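Local coordinates for protein lipase (PDB 5MAL) that hydrolyses ester and thioester bonds, acting on triacylglycerols, p-nitrophenyl and naphthyl esters, Tween detergents and palmitoyl-CoA, as a secreted SGNH-family serine hydrolase, at residues S26-A36 and R46-G54; Q135-R143 and Y226-T234. All coordinates share one frame; numbering follows the deposited sequence.

Contact 1: residues S26-A36 and R46-G54; sequences SCKRSTKSYPA and RFNFTACSG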
ATOM      1  N   SER A  26     -14.166  -2.766   9.783  1.00 13.97           N
ATOM      2  CA  SER A  26     -13.590  -3.559   8.717  1.00 16.41           C
ATOM      3  C   SER A  26     -12.365  -2.885   8.095  1.00 22.07           C
ATOM      4  O   SER A  26     -11.696  -3.474   7.253  1.00 22.03           O
ATOM      5  CB  SER A  26     -14.635  -3.824   7.641  1.00 18.31           C
ATOM      6  OG  SER A  26     -14.986  -2.632   6.980  1.00 18.01           O
ATOM      7  N   CYS A  27     -12.076  -1.653   8.503  1.00 20.97           N
ATOM      8  CA  CYS A  27     -10.908  -0.955   7.975  1.00 17.80           C
ATOM      9  C   CYS A  27      -9.620  -1.649   8.387  1.00 14.02           C
ATOM     10  O   CYS A  27      -8.616  -1.543   7.691  1.00 15.00           O
ATOM     11  CB  CYS A  27     -10.893   0.501   8.439  1.00 14.62           C
ATOM     12  SG  CYS A  27     -12.064   1.527   7.555  1.00 19.14           S
ATOM     13  N   LYS A  28      -9.661  -2.362   9.516  1.00 12.13           N
ATOM     14  CA  LYS A  28      -8.527  -3.125  10.002  1.00 14.19           C
ATOM     15  C   LYS A  28      -7.298  -2.232  10.135  1.00 16.11           C
ATOM     16  O   LYS A  28      -6.256  -2.503   9.562  1.00 11.82           O
ATOM     17  CB  LYS A  28      -8.240  -4.310   9.073  1.00 20.26           C
ATOM     18  CG  LYS A  28      -9.144  -5.515   9.287  1.00 17.85           C
ATOM     19  CD  LYS A  28      -8.809  -6.233  10.577  1.00 27.81           C
ATOM     20  CE  LYS A  28      -9.616  -7.520  10.701  1.00 31.05           C
ATOM     21  NZ  LYS A  28      -9.470  -8.126  12.054  1.00 33.60           N
ATOM     22  N   ARG A  29      -7.442  -1.143  10.875  1.00 13.46           N
ATOM     23  CA  ARG A  29      -6.308  -0.278  11.155  1.00 12.21           C
ATOM     24  C   ARG A  29      -5.487  -0.812  12.315  1.00 14.89           C
ATOM     25  O   ARG A  29      -5.892  -0.752  13.476  1.00 16.27           O
ATOM     26  CB  ARG A  29      -6.772   1.146  11.436  1.00  9.99           C
ATOM     27  CG  ARG A  29      -7.209   1.847  10.146  1.00 10.95           C
ATOM     28  CD  ARG A  29      -7.508   3.323  10.367  1.00 11.81           C
ATOM     29  NE  ARG A  29      -8.779   3.564  11.044  1.00 15.68           N
ATOM     30  CZ  ARG A  29      -9.947   3.780  10.437  1.00 15.56           C
ATOM     31  NH1 ARG A  29     -10.036   3.763   9.121  1.00 12.11           N
ATOM     32  NH2 ARG A  29     -11.040   4.008  11.168  1.00 16.88           N
ATOM     33  N   SER A  30      -4.310  -1.311  11.967  1.00 10.97           N
ATOM     34  CA  SER A  30      -3.406  -1.929  12.909  1.00 12.64           C
ATOM     35  C   SER A  30      -2.589  -0.917  13.686  1.00 15.52           C
ATOM     36  O   SER A  30      -2.115   0.060  13.112  1.00 12.53           O
ATOM     37  CB  SER A  30      -2.465  -2.860  12.151  1.00 12.81           C
ATOM     38  OG  SER A  30      -1.368  -3.211  12.964  1.00 15.58           O
ATOM     39  N   THR A  31      -2.391  -1.153  14.981  1.00 11.30           N
ATOM     40  CA  THR A  31      -1.490  -0.303  15.750  1.00 10.29           C
ATOM     41  C   THR A  31      -0.034  -0.581  15.385  1.00 11.36           C
ATOM     42  O   THR A  31       0.870   0.165  15.785  1.00 13.44           O
ATOM     43  CB  THR A  31      -1.685  -0.482  17.273  1.00 15.29           C
ATOM     44  OG1 THR A  31      -1.269  -1.791  17.660  1.00 18.05           O
ATOM     45  CG2 THR A  31      -3.128  -0.293  17.637  1.00 14.54           C
ATOM     46  N   LYS A  32       0.193  -1.647  14.621  1.00  8.89           N
ATOM     47  CA  LYS A  32       1.535  -1.959  14.151  1.00 11.53           C
ATOM     48  C   LYS A  32       1.706  -1.600  12.678  1.00 12.79           C
ATOM     49  O   LYS A  32       2.715  -1.936  12.063  1.00 10.63           O
ATOM     50  CB  LYS A  32       1.851  -3.434  14.370  1.00 12.64           C
ATOM     51  CG  LYS A  32       1.853  -3.818  15.840  1.00 18.47           C
ATOM     52  CD  LYS A  32       2.354  -5.231  16.059  1.00 26.03           C
ATOM     53  CE  LYS A  32       2.157  -5.648  17.508  1.00 29.80           C
ATOM     54  NZ  LYS A  32       3.035  -4.887  18.429  1.00 39.82           N
ATOM     55  N   SER A  33       0.716  -0.913  12.123  1.00 10.89           N
ATOM     56  CA  SER A  33       0.825  -0.353  10.774  1.00  7.85           C
ATOM     57  C   SER A  33       1.843   0.778  10.743  1.00  9.81           C
ATOM     58  O   SER A  33       2.107   1.403  11.777  1.00 11.25           O
ATOM     59  CB  SER A  33      -0.525   0.186  10.320  1.00  8.14           C
ATOM     60  OG  SER A  33      -0.873   1.301  11.124  1.00  8.99           O
ATOM     61  N   TYR A  34       2.400   1.097   9.575  1.00  5.93           N
ATOM     62  CA  TYR A  34       3.432   2.134   9.617  1.00  8.35           C
ATOM     63  C   TYR A  34       2.850   3.490  10.076  1.00  6.75           C
ATOM     64  O   TYR A  34       3.524   4.209  10.791  1.00  8.96           O
ATOM     65  CB  TYR A  34       4.172   2.268   8.272  1.00  8.06           C
ATOM     66  CG  TYR A  34       3.360   2.854   7.157  1.00  7.42           C
ATOM     67  CD1 TYR A  34       3.287   4.237   6.979  1.00  6.37           C
ATOM     68  CD2 TYR A  34       2.695   2.033   6.256  1.00  6.81           C
ATOM     69  CE1 TYR A  34       2.539   4.776   5.962  1.00  7.62           C
ATOM     70  CE2 TYR A  34       1.951   2.563   5.226  1.00  5.33           C
ATOM     71  CZ  TYR A  34       1.876   3.939   5.092  1.00  7.22           C
ATOM     72  OH  TYR A  34       1.143   4.501   4.087  1.00  8.04           O
ATOM     73  N   PRO A  35       1.584   3.829   9.715  1.00  8.24           N
ATOM     74  CA  PRO A  35       1.154   5.122  10.253  1.00  7.88           C
ATOM     75  C   PRO A  35       1.009   5.128  11.763  1.00  8.08           C
ATOM     76  O   PRO A  35       1.384   6.106  12.395  1.00  8.11           O
ATOM     77  CB  PRO A  35      -0.214   5.338   9.592  1.00  6.73           C
ATOM     78  CG  PRO A  35      -0.130   4.567   8.324  1.00  5.93           C
ATOM     79  CD  PRO A  35       0.591   3.317   8.749  1.00  7.28           C
ATOM     80  N   ALA A  36       0.475   4.057  12.330  1.00  8.23           N
ATOM     81  CA  ALA A  36       0.316   3.999  13.776  1.00  9.94           C
ATOM     82  C   ALA A  36       1.683   3.996  14.464  1.00 10.08           C
ATOM     83  O   ALA A  36       1.875   4.647  15.490  1.00 10.92           O
ATOM     84  CB  ALA A  36      -0.482   2.781  14.171  1.00 10.66           C
ATOM     85  N   ARG A  46      -1.177  14.510  16.305  1.00 10.42           N
ATOM     86  CA  ARG A  46      -2.622  14.447  16.188  1.00 12.87           C
ATOM     87  C   ARG A  46      -2.885  13.541  14.996  1.00 12.08           C
ATOM     88  O   ARG A  46      -2.763  13.949  13.845  1.00 13.73           O
ATOM     89  CB  ARG A  46      -3.232  15.835  16.000  1.00 17.03           C
ATOM     90  CG  ARG A  46      -4.601  15.996  16.627  1.00 26.48           C
ATOM     91  CD  ARG A  46      -5.044  17.449  16.594  1.00 33.68           C
ATOM     92  NE  ARG A  46      -3.920  18.356  16.815  1.00 36.86           N
ATOM     93  CZ  ARG A  46      -4.039  19.668  16.992  1.00 43.37           C
ATOM     94  NH1 ARG A  46      -5.239  20.234  16.976  1.00 41.88           N
ATOM     95  NH2 ARG A  46      -2.958  20.413  17.188  1.00 43.47           N
ATOM     96  N   PHE A  47      -3.220  12.299  15.301  1.00 11.93           N
ATOM     97  CA  PHE A  47      -3.186  11.215  14.336  1.00 12.57           C
ATOM     98  C   PHE A  47      -4.574  10.855  13.813  1.00 12.71           C
ATOM     99  O   PHE A  47      -5.358  10.184  14.480  1.00 15.47           O
ATOM    100  CB  PHE A  47      -2.509  10.014  14.998  1.00 11.18           C
ATOM    101  CG  PHE A  47      -2.404   8.796  14.134  1.00  9.55           C
ATOM    102  CD1 PHE A  47      -2.024   8.884  12.801  1.00 11.29           C
ATOM    103  CD2 PHE A  47      -2.643   7.547  14.678  1.00 15.07           C
ATOM    104  CE1 PHE A  47      -1.915   7.731  12.030  1.00  8.87           C
ATOM    105  CE2 PHE A  47      -2.530   6.404  13.910  1.00 12.04           C
ATOM    106  CZ  PHE A  47      -2.164   6.501  12.592  1.00  9.67           C
ATOM    107  N   ASN A  48      -4.870  11.297  12.602  1.00 11.94           N
ATOM    108  CA  ASN A  48      -6.128  10.944  11.971  1.00 11.24           C
ATOM    109  C   ASN A  48      -5.934   9.821  10.961  1.00 12.16           C
ATOM    110  O   ASN A  48      -5.461  10.038   9.844  1.00  9.95           O
ATOM    111  CB  ASN A  48      -6.764  12.173  11.320  1.00 11.52           C
ATOM    112  CG  ASN A  48      -7.558  13.005  12.320  1.00 14.60           C
ATOM    113  OD1 ASN A  48      -8.594  12.568  12.828  1.00 22.94           O
ATOM    114  ND2 ASN A  48      -7.070  14.189  12.613  1.00 17.23           N
ATOM    115  N   PHE A  49      -6.317   8.622  11.380  1.00  7.63           N
ATOM    116  CA  PHE A  49      -6.009   7.414  10.644  1.00  7.55           C
ATOM    117  C   PHE A  49      -7.263   6.943   9.949  1.00 10.41           C
ATOM    118  O   PHE A  49      -8.134   6.359  10.596  1.00 10.86           O
ATOM    119  CB  PHE A  49      -5.478   6.372  11.630  1.00  9.00           C
ATOM    120  CG  PHE A  49      -4.783   5.192  11.004  1.00  8.30           C
ATOM    121  CD1 PHE A  49      -4.454   5.164   9.653  1.00  7.68           C
ATOM    122  CD2 PHE A  49      -4.375   4.138  11.817  1.00  9.09           C
ATOM    123  CE1 PHE A  49      -3.779   4.063   9.101  1.00  8.95           C
ATOM    124  CE2 PHE A  49      -3.686   3.048  11.289  1.00  9.34           C
ATOM    125  CZ  PHE A  49      -3.384   3.011   9.928  1.00  7.67           C
ATOM    126  N   THR A  50      -7.364   7.206   8.651  1.00  7.85           N
ATOM    127  CA  THR A  50      -8.588   6.893   7.923  1.00 10.18           C
ATOM    128  C   THR A  50      -8.369   5.833   6.840  1.00 12.56           C
ATOM    129  O   THR A  50      -9.301   5.446   6.142  1.00 11.19           O
ATOM    130  CB  THR A  50      -9.197   8.156   7.282  1.00 12.67           C
ATOM    131  OG1 THR A  50      -8.238   8.762   6.410  1.00  9.39           O
ATOM    132  CG2 THR A  50      -9.593   9.145   8.359  1.00 13.36           C
ATOM    133  N   ALA A  51      -7.135   5.365   6.701  1.00 10.29           N
ATOM    134  CA  ALA A  51      -6.844   4.274   5.783  1.00 10.01           C
ATOM    135  C   ALA A  51      -7.767   3.099   6.073  1.00  9.16           C
ATOM    136  O   ALA A  51      -8.183   2.896   7.212  1.00 10.01           O
ATOM    137  CB  ALA A  51      -5.373   3.844   5.903  1.00  8.57           C
ATOM    138  N   CYS A  52      -8.080   2.316   5.055  1.00 10.02           N
ATOM    139  CA  CYS A  52      -9.111   1.311   5.228  1.00 16.23           C
ATOM    140  C   CYS A  52      -8.907   0.145   4.290  1.00 10.57           C
ATOM    141  O   CYS A  52      -8.726   0.318   3.094  1.00 11.78           O
ATOM    142  CB  CYS A  52     -10.493   1.941   5.011  1.00 16.86           C
ATOM    143  SG  CYS A  52     -11.875   0.951   5.635  1.00 18.89           S
ATOM    144  N   SER A  53      -8.914  -1.054   4.848  1.00 12.52           N
ATOM    145  CA  SER A  53      -8.801  -2.246   4.029  1.00 12.24           C
ATOM    146  C   SER A  53      -9.846  -2.220   2.923  1.00 12.33           C
ATOM    147  O   SER A  53     -11.010  -1.881   3.166  1.00 19.57           O
ATOM    148  CB  SER A  53      -8.973  -3.500   4.885  1.00 12.82           C
ATOM    149  OG  SER A  53      -8.932  -4.655   4.063  1.00 17.71           O
ATOM    150  N   GLY A  54      -9.427  -2.546   1.710  1.00 12.14           N
ATOM    151  CA  GLY A  54     -10.347  -2.626   0.593  1.00 20.36           C
ATOM    152  C   GLY A  54     -10.512  -1.330  -0.169  1.00 19.41           C
ATOM    153  O   GLY A  54     -11.137  -1.315  -1.231  1.00 19.42           O
TER
HETATM  154  O   HOH W   1     -13.421  -2.137   4.941  1.00 21.88           O
HETATM  155  O   HOH W   2     -11.883   5.522   6.992  1.00 25.26           O

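Contact 2: residues Q135-R143 and Y226-T234; sequences QVVVLGYPR and YLPVLNSAT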
ATOM      1  N   GLN A 135       3.099  18.215   4.092  1.00 15.69           N
ATOM      2  CA  GLN A 135       4.088  17.373   3.428  0.58 16.53           C
ATOM      3  C   GLN A 135       3.373  16.074   3.112  1.00 12.49           C
ATOM      4  O   GLN A 135       2.736  15.478   3.987  1.00 11.43           O
ATOM      5  CB  GLN A 135       5.330  17.114   4.292  0.58 20.60           C
ATOM      6  CG  GLN A 135       6.269  18.311   4.517  0.58 19.81           C
ATOM      7  CD  GLN A 135       7.063  18.749   3.276  0.58 25.93           C
ATOM      8  OE1 GLN A 135       6.495  19.114   2.237  0.58 27.07           O
ATOM      9  NE2 GLN A 135       8.386  18.742   3.398  0.58 29.10           N
ATOM     10  N   VAL A 136       3.445  15.640   1.862  1.00 10.60           N
ATOM     11  CA  VAL A 136       2.685  14.478   1.440  1.00  9.29           C
ATOM     12  C   VAL A 136       3.619  13.369   1.016  1.00 12.04           C
ATOM     13  O   VAL A 136       4.515  13.578   0.202  1.00 12.29           O
ATOM     14  CB  VAL A 136       1.723  14.836   0.299  1.00 11.59           C
ATOM     15  CG1 VAL A 136       0.894  13.651  -0.100  1.00 10.71           C
ATOM     16  CG2 VAL A 136       0.798  15.962   0.739  1.00 10.26           C
ATOM     17  N   VAL A 137       3.430  12.193   1.602  1.00  9.35           N
ATOM     18  CA  VAL A 137       4.266  11.059   1.259  1.00  8.60           C
ATOM     19  C   VAL A 137       3.401   9.968   0.664  1.00 11.22           C
ATOM     20  O   VAL A 137       2.551   9.382   1.351  1.00  7.97           O
ATOM     21  CB  VAL A 137       5.003  10.489   2.477  1.00  8.32           C
ATOM     22  CG1 VAL A 137       6.034   9.452   2.013  1.00  8.21           C
ATOM     23  CG2 VAL A 137       5.659  11.594   3.278  1.00  9.71           C
ATOM     24  N   VAL A 138       3.611   9.693  -0.612  1.00  7.72           N
ATOM     25  CA  VAL A 138       2.956   8.555  -1.244  1.00  7.87           C
ATOM     26  C   VAL A 138       3.897   7.370  -1.146  1.00  7.06           C
ATOM     27  O   VAL A 138       5.059   7.459  -1.533  1.00 11.44           O
ATOM     28  CB  VAL A 138       2.619   8.820  -2.706  1.00  8.87           C
ATOM     29  CG1 VAL A 138       1.904   7.603  -3.281  1.00 10.38           C
ATOM     30  CG2 VAL A 138       1.759  10.062  -2.828  1.00  9.60           C
ATOM     31  N   LEU A 139       3.422   6.270  -0.588  1.00  8.06           N
ATOM     32  CA  LEU A 139       4.265   5.106  -0.468  1.00  8.43           C
ATOM     33  C   LEU A 139       3.822   4.093  -1.504  1.00  7.29           C
ATOM     34  O   LEU A 139       2.630   3.968  -1.796  1.00  7.20           O
ATOM     35  CB  LEU A 139       4.195   4.531   0.933  1.00  6.02           C
ATOM     36  CG  LEU A 139       4.870   5.392   2.006  1.00  8.56           C
ATOM     37  CD1 LEU A 139       3.930   6.423   2.618  1.00  7.22           C
ATOM     38  CD2 LEU A 139       5.435   4.490   3.085  1.00  6.79           C
ATOM     39  N   GLY A 140       4.781   3.398  -2.090  1.00  9.17           N
ATOM     40  CA  GLY A 140       4.463   2.401  -3.093  1.00  6.51           C
ATOM     41  C   GLY A 140       4.111   1.050  -2.484  1.00  9.78           C
ATOM     42  O   GLY A 140       3.859   0.933  -1.278  1.00  9.21           O
ATOM     43  N   TYR A 141       4.074   0.035  -3.337  1.00 10.38           N
ATOM     44  CA  TYR A 141       3.854  -1.336  -2.908  1.00  8.08           C
ATOM     45  C   TYR A 141       5.140  -2.099  -3.125  1.00  8.18           C
ATOM     46  O   TYR A 141       5.945  -1.735  -3.974  1.00 10.72           O
ATOM     47  CB  TYR A 141       2.710  -1.985  -3.690  1.00  9.14           C
ATOM     48  CG  TYR A 141       1.389  -1.283  -3.544  1.00  7.26           C
ATOM     49  CD1 TYR A 141       0.511  -1.627  -2.534  1.00 12.07           C
ATOM     50  CD2 TYR A 141       1.023  -0.263  -4.422  1.00  8.68           C
ATOM     51  CE1 TYR A 141      -0.712  -0.977  -2.390  1.00 11.67           C
ATOM     52  CE2 TYR A 141      -0.191   0.391  -4.294  1.00  7.65           C
ATOM     53  CZ  TYR A 141      -1.059   0.029  -3.287  1.00  8.64           C
ATOM     54  OH  TYR A 141      -2.268   0.664  -3.139  1.00 10.29           O
ATOM     55  N   PRO A 142       5.352  -3.169  -2.353  1.00 11.26           N
ATOM     56  CA  PRO A 142       6.584  -3.919  -2.582  1.00 11.34           C
ATOM     57  C   PRO A 142       6.379  -4.892  -3.727  1.00  9.02           C
ATOM     58  O   PRO A 142       5.252  -5.356  -3.909  1.00 11.56           O
ATOM     59  CB  PRO A 142       6.793  -4.656  -1.252  1.00  9.73           C
ATOM     60  CG  PRO A 142       5.389  -4.917  -0.766  1.00  8.87           C
ATOM     61  CD  PRO A 142       4.577  -3.694  -1.214  1.00  9.96           C
ATOM     62  N   ARG A 143       7.419  -5.162  -4.505  1.00 10.99           N
ATOM     63  CA  ARG A 143       7.412  -6.355  -5.335  1.00  8.20           C
ATOM     64  C   ARG A 143       7.189  -7.521  -4.391  1.00  9.93           C
ATOM     65  O   ARG A 143       7.823  -7.592  -3.332  1.00 13.47           O
ATOM     66  CB  ARG A 143       8.726  -6.512  -6.112  1.00 10.70           C
ATOM     67  CG  ARG A 143       8.796  -5.716  -7.398  1.00 13.67           C
ATOM     68  CD  ARG A 143      10.091  -6.021  -8.125  1.00 18.94           C
ATOM     69  NE  ARG A 143      11.224  -5.701  -7.273  1.00 17.19           N
ATOM     70  CZ  ARG A 143      11.917  -4.574  -7.345  1.00 19.68           C
ATOM     71  NH1 ARG A 143      11.606  -3.662  -8.260  1.00 20.25           N
ATOM     72  NH2 ARG A 143      12.934  -4.371  -6.513  1.00 23.72           N
ATOM     73  N   TYR A 226       7.753  -0.677   5.651  1.00  9.24           N
ATOM     74  CA  TYR A 226       7.057   0.582   5.397  1.00  5.31           C
ATOM     75  C   TYR A 226       7.484   1.750   6.261  1.00  6.34           C
ATOM     76  O   TYR A 226       7.756   2.825   5.741  1.00  7.00           O
ATOM     77  CB  TYR A 226       5.546   0.400   5.543  1.00  7.61           C
ATOM     78  CG  TYR A 226       4.939   0.019   4.241  1.00  6.37           C
ATOM     79  CD1 TYR A 226       4.860  -1.315   3.859  1.00  9.74           C
ATOM     80  CD2 TYR A 226       4.471   0.996   3.357  1.00  6.41           C
ATOM     81  CE1 TYR A 226       4.313  -1.669   2.637  1.00  7.98           C
ATOM     82  CE2 TYR A 226       3.942   0.657   2.141  1.00  6.66           C
ATOM     83  CZ  TYR A 226       3.862  -0.678   1.787  1.00  5.42           C
ATOM     84  OH  TYR A 226       3.326  -1.012   0.581  1.00  9.23           O
ATOM     85  N   LEU A 227       7.525   1.552   7.572  1.00  8.58           N
ATOM     86  CA  LEU A 227       7.770   2.676   8.475  1.00  6.60           C
ATOM     87  C   LEU A 227       9.097   3.387   8.186  1.00  8.69           C
ATOM     88  O   LEU A 227       9.132   4.610   8.174  1.00  8.53           O
ATOM     89  CB  LEU A 227       7.715   2.210   9.930  1.00  6.92           C
ATOM     90  CG  LEU A 227       8.167   3.269  10.939  1.00  9.25           C
ATOM     91  CD1 LEU A 227       7.241   4.472  10.930  1.00 10.35           C
ATOM     92  CD2 LEU A 227       8.269   2.661  12.339  1.00 12.85           C
ATOM     93  N   PRO A 228      10.185   2.632   7.924  1.00 10.98           N
ATOM     94  CA  PRO A 228      11.424   3.371   7.665  1.00 10.43           C
ATOM     95  C   PRO A 228      11.327   4.245   6.420  1.00 10.09           C
ATOM     96  O   PRO A 228      11.951   5.305   6.336  1.00  9.69           O
ATOM     97  CB  PRO A 228      12.460   2.256   7.499  1.00 10.54           C
ATOM     98  CG  PRO A 228      11.926   1.137   8.353  1.00 11.80           C
ATOM     99  CD  PRO A 228      10.440   1.187   8.077  1.00  7.71           C
ATOM    100  N   VAL A 229      10.508   3.829   5.462  1.00  7.65           N
ATOM    101  CA  VAL A 229      10.320   4.634   4.265  1.00  7.69           C
ATOM    102  C   VAL A 229       9.535   5.917   4.572  1.00  8.93           C
ATOM    103  O   VAL A 229       9.864   6.977   4.057  1.00  9.17           O
ATOM    104  CB  VAL A 229       9.635   3.819   3.176  1.00 10.16           C
ATOM    105  CG1 VAL A 229       9.403   4.660   1.952  1.00 11.18           C
ATOM    106  CG2 VAL A 229      10.528   2.642   2.827  1.00  8.22           C
ATOM    107  N   LEU A 230       8.517   5.832   5.422  1.00 10.01           N
ATOM    108  CA  LEU A 230       7.847   7.047   5.844  1.00 11.06           C
ATOM    109  C   LEU A 230       8.827   7.932   6.606  1.00 10.74           C
ATOM    110  O   LEU A 230       8.892   9.127   6.356  1.00 11.31           O
ATOM    111  CB  LEU A 230       6.617   6.749   6.693  1.00  8.15           C
ATOM    112  CG  LEU A 230       5.910   8.007   7.198  1.00  8.65           C
ATOM    113  CD1 LEU A 230       5.441   8.872   6.020  1.00  9.41           C
ATOM    114  CD2 LEU A 230       4.736   7.575   8.052  1.00  8.62           C
ATOM    115  N   ASN A 231       9.591   7.347   7.527  1.00 10.99           N
ATOM    116  CA  ASN A 231      10.545   8.137   8.293  1.00 10.44           C
ATOM    117  C   ASN A 231      11.592   8.812   7.422  1.00 12.12           C
ATOM    118  O   ASN A 231      12.056   9.899   7.748  1.00 14.96           O
ATOM    119  CB  ASN A 231      11.231   7.273   9.351  1.00 10.11           C
ATOM    120  CG  ASN A 231      10.468   7.244  10.650  1.00  9.62           C
ATOM    121  OD1 ASN A 231       9.753   8.197  10.982  1.00 14.73           O
ATOM    122  ND2 ASN A 231      10.616   6.167  11.403  1.00 11.00           N
ATOM    123  N   SER A 232      11.947   8.196   6.300  1.00  9.64           N
ATOM    124  CA  SER A 232      12.982   8.751   5.447  1.00  9.16           C
ATOM    125  C   SER A 232      12.512  10.067   4.827  1.00 16.85           C
ATOM    126  O   SER A 232      13.312  10.915   4.446  1.00 12.65           O
ATOM    127  CB  SER A 232      13.372   7.756   4.354  1.00 10.67           C
ATOM    128  OG  SER A 232      12.480   7.828   3.257  1.00 13.18           O
ATOM    129  N   ALA A 233      11.197  10.223   4.741  1.00 11.62           N
ATOM    130  CA  ALA A 233      10.605  11.419   4.174  1.00 14.07           C
ATOM    131  C   ALA A 233      10.203  12.301   5.342  1.00 20.10           C
ATOM    132  O   ALA A 233       9.617  13.365   5.166  1.00 25.05           O
ATOM    133  CB  ALA A 233       9.416  11.067   3.303  1.00 15.56           C
ATOM    134  N   THR A 234      10.597  11.818   6.522  1.00 19.69           N
ATOM    135  CA  THR A 234      10.287  12.294   7.875  1.00 30.99           C
ATOM    136  C   THR A 234       8.835  12.030   8.185  1.00 22.01           C
ATOM    137  O   THR A 234       8.640  11.030   8.851  1.00 18.36           O
ATOM    138  CB  THR A 234      10.665  13.751   8.112  1.00 29.65           C
ATOM    139  OG1 THR A 234       9.903  14.601   7.250  1.00 49.41           O
ATOM    140  CG2 THR A 234      12.156  13.918   7.835  1.00 29.82           C
ATOM    141  OXT THR A 234       7.878  12.682   7.780  1.00 27.71           O
TER

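Contact 1: residues S26-A36 and R46-G54
A chi1 of -165° swings the Phe49 ring away from its own backbone N, and it projects from the end of strand 46-49 between Pro35 and Arg29. In Arg29, chi1 (-74°) and an extended chi2 carry CD over one face of that ring, 3.5 Å from the centroid, in a CH-pi contact; the bend at chi3 (-75°) then turns the guanidinium toward the backbone. There NH1 donates to Ala51 O (2.8 Å), which lies close to the guanidinium plane. Arginine suits the place because its methylenes cover an aromatic face while its end reaches a carbonyl; a water bridges NH1, weakly, to Thr50 O. Over the opposite face of Phe49 comes Pro35 CB, part of a compact ring of restricted motion, which also meets Phe47 CZ at 3.8 Å. Ser33 caps helix 34-40: its OG accepts from Ala36 N and donates to Ser30 O (2.7 Å). Farther on, Cys27 and Cys52 form a disulfide, and beside it Ser53 N donates to Cys27 O at 2.9 Å, so covalent and polar ties hold the same spot. Ser53 itself packs against the nucleophile Ser10. This is a disulfide-braced loop beside the edge strand of the SGNH-hydrolase alpha/beta fold, bordering the active site.

Contact 2: residues Q135-R143 and Y226-T234
Helix packing on a parallel sheet, as in the alpha/beta fold of SGNH hydrolases, brings the C-terminal helix 219-232 against strand 135-139; the two local axes run roughly antiparallel (149°) and pass 9.4 Å apart. Val137 and Leu139, two residues apart on the strand, both point toward segment 226-234. Val137 CG2 lies 3.8 Å from CB of Ala233, just after the helix, and 3.9 Å from Leu230 CD1, a branched side chain touching a short and a long partner; the Leu230 chi1 of 178° extends its branch to Val137. Leu139 puts CD2 at the edge of the Tyr226 ring, 3.6 Å from CD2 of the tyrosine, and the same methyl reaches Val229 CG1 at 4.1 Å. Beyond the strand, Tyr226 OH donates to Gly140 O (2.7 Å) in the carbonyl plane, on a lone pair, with a C=O...O angle of 140°. Pro142 CD approaches the same OH at 3.5 Å, and elsewhere the Tyr226 ring meets that of Tyr34. Tyrosine fits because its apolar ring packs on Leu139 and carries a hydroxyl far enough to meet the carbonyl beyond. The chemistry is thus mostly apolar, and the one polar link, in a buried setting, satisfies a carbonyl and fixes the phenol's direction.

From the N terminus, the chain first builds strand 3-8 and the nucleophile helix 10-13, then closes contact 1 as a short loop: only nine residues, part of them helix 34-40, separate 26-36 from 46-54. Contact 2 opens later and spans 82 residues, including helix 159-180 and strand 184-186, before the C-terminal helix returns. The two are in series, neither nested nor crossed. Contact 1 ties the edge strand 46-49 to helix 34-40 and, by its disulfide, the loop at 26-29 to the turn after that strand; contact 2 ties strand 135-139 of the same sheet to helix 219-232. Tyr34, next to the Ser33 cap in 26-36, packs on both segments of contact 2, its CD2 3.4 Å from Tyr226 CB and its OH 3.7 Å from Leu139 CD1.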